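Local coordinates for DNA repair and recombination protein radB (Thermococcus kodakarensis, PDB 2CVH) that probably takes part in DNA repair and homologous recombination, binding DNA and hydrolysing ATP only very weakly, without promoting strand exchange, at residues E130-L135 / G173-D178. Numbering follows the deposited sequence.
Sequences ELSRQL and GYRCKD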
# COMPACT_ATOMS: atom_id res chain seq x y z
N GLU A 130 -6.40 -4.14 -18.40
CA GLU A 130 -6.50 -5.20 -17.40
C GLU A 130 -6.16 -4.61 -16.03
O GLU A 130 -6.72 -5.02 -15.01
CB GLU A 130 -5.54 -6.34 -17.75
CG GLU A 130 -6.24 -7.63 -18.14
CD GLU A 130 -6.96 -8.29 -16.98
OE1 GLU A 130 -7.96 -8.99 -17.24
OE2 GLU A 130 -6.53 -8.10 -15.82
N LEU A 131 -5.22 -3.66 -16.03
CA LEU A 131 -4.83 -2.98 -14.81
C LEU A 131 -6.04 -2.17 -14.36
O LEU A 131 -6.44 -2.23 -13.20
CB LEU A 131 -3.64 -2.05 -15.08
CG LEU A 131 -3.20 -1.14 -13.93
CD1 LEU A 131 -2.85 -1.97 -12.70
CD2 LEU A 131 -2.02 -0.27 -14.36
N SER A 132 -6.66 -1.47 -15.31
CA SER A 132 -7.85 -0.66 -15.03
C SER A 132 -8.99 -1.53 -14.51
O SER A 132 -9.82 -1.07 -13.72
CB SER A 132 -8.28 0.08 -16.30
OG SER A 132 -7.22 0.91 -16.77
N ARG A 133 -9.04 -2.78 -14.96
CA ARG A 133 -10.04 -3.75 -14.52
C ARG A 133 -9.87 -3.92 -13.01
O ARG A 133 -10.80 -3.75 -12.23
CB ARG A 133 -9.76 -5.11 -15.18
CG ARG A 133 -10.99 -5.84 -15.74
CD ARG A 133 -11.34 -5.30 -17.12
NE ARG A 133 -10.36 -5.68 -18.14
CZ ARG A 133 -10.37 -5.23 -19.39
NH1 ARG A 133 -11.31 -4.39 -19.80
NH2 ARG A 133 -9.46 -5.66 -20.25
N GLN A 134 -8.64 -4.26 -12.63
CA GLN A 134 -8.25 -4.48 -11.24
C GLN A 134 -8.47 -3.26 -10.35
O GLN A 134 -9.10 -3.34 -9.31
CB GLN A 134 -6.79 -4.92 -11.19
CG GLN A 134 -6.58 -6.27 -11.86
CD GLN A 134 -5.13 -6.65 -12.03
OE1 GLN A 134 -4.40 -6.85 -11.06
NE2 GLN A 134 -4.70 -6.78 -13.29
N LEU A 135 -7.96 -2.11 -10.79
CA LEU A 135 -8.10 -0.89 -10.02
C LEU A 135 -9.57 -0.59 -9.80
O LEU A 135 -9.99 -0.28 -8.68
CB LEU A 135 -7.38 0.27 -10.72
CG LEU A 135 -5.84 0.18 -10.69
CD1 LEU A 135 -5.23 1.34 -11.47
CD2 LEU A 135 -5.30 0.19 -9.25
N GLY A 173 -3.37 6.51 -12.85
CA GLY A 173 -2.82 7.33 -11.79
C GLY A 173 -3.99 7.89 -11.00
O GLY A 173 -4.09 7.65 -9.80
N TYR A 174 -4.89 8.60 -11.68
CA TYR A 174 -6.05 9.19 -11.01
C TYR A 174 -7.01 8.15 -10.44
O TYR A 174 -8.01 8.49 -9.80
CB TYR A 174 -6.77 10.20 -11.93
CG TYR A 174 -5.99 11.48 -12.14
CD1 TYR A 174 -5.24 11.69 -13.30
CD2 TYR A 174 -5.97 12.48 -11.16
CE1 TYR A 174 -4.48 12.85 -13.48
CE2 TYR A 174 -5.22 13.64 -11.32
CZ TYR A 174 -4.48 13.81 -12.48
OH TYR A 174 -3.73 14.95 -12.66
N ARG A 175 -6.69 6.87 -10.68
CA ARG A 175 -7.47 5.76 -10.15
C ARG A 175 -7.24 5.82 -8.63
O ARG A 175 -8.10 5.42 -7.84
CB ARG A 175 -6.95 4.43 -10.69
CG ARG A 175 -8.00 3.59 -11.39
CD ARG A 175 -8.34 4.15 -12.75
NE ARG A 175 -9.37 3.36 -13.45
CZ ARG A 175 -9.31 3.05 -14.74
NH1 ARG A 175 -8.28 3.44 -15.48
NH2 ARG A 175 -10.30 2.35 -15.30
N CYS A 176 -6.05 6.30 -8.26
CA CYS A 176 -5.66 6.44 -6.87
C CYS A 176 -5.78 7.90 -6.51
O CYS A 176 -5.07 8.74 -7.05
CB CYS A 176 -4.23 5.93 -6.67
SG CYS A 176 -4.03 4.14 -7.02
N LYS A 177 -6.74 8.21 -5.66
CA LYS A 177 -6.99 9.57 -5.22
C LYS A 177 -5.87 10.12 -4.36
O LYS A 177 -5.58 11.32 -4.39
CB LYS A 177 -8.32 9.65 -4.47
CG LYS A 177 -9.47 10.27 -5.27
CD LYS A 177 -9.57 9.68 -6.66
CE LYS A 177 -10.68 10.29 -7.46
NZ LYS A 177 -10.58 9.74 -8.85
N ASP A 178 -5.27 9.26 -3.56
CA ASP A 178 -4.18 9.66 -2.68
C ASP A 178 -2.92 8.93 -3.13
O ASP A 178 -2.98 7.76 -3.53
CB ASP A 178 -4.51 9.33 -1.23
CG ASP A 178 -5.75 10.03 -0.73
OD1 ASP A 178 -6.21 10.95 -1.43
OD2 ASP A 178 -6.25 9.66 0.36
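Ser132 OG, hydrogen-bonded to the carbonyl of Ile128 one turn earlier in its own helix, also lies 3.0 Å from NH1 of Arg175. With OG anti to the carbonyl carbon (chi1 -58°), the hydroxyl lies near both Ile128 O and NH1. Ser132 CB meanwhile sits over one face of the Arg175 guanidinium, 3.2 Å from NH2, a tight approach for a methylene on a flat charged group. Farther back along the same arginine the contact is apolar: CG of Arg175 meets CB of Leu135 at 3.4 Å, and Leu135 CD1 rests 3.6 Å from Arg175 CB. The arginine chain bends at chi2 (74°), which lets it lie across Leu135 before its head reaches the serine; NE adds a weak hydrogen bond to Gln136. Replacing Arg175 by an alanine would probably leave Leu135 CB without the CG it packs on and Ser132 CB without its flat partner, although the CB that remains could still touch Leu135 CD1. Within 173-178, Cys176 N hydrogen-bonds to Gly173 O at 2.8 Å. This is structural packing of the RecA-like fold, away from the predicted ATP-binding loop. Helix 128-145 here leans on helix 170-174, with Leu172 touching both Ser132 and Leu135, while Leu135 and Cys176 share Leu22 of strand 22-26, the neighbour in the central sheet of strand 178-184, into which the second segment leads.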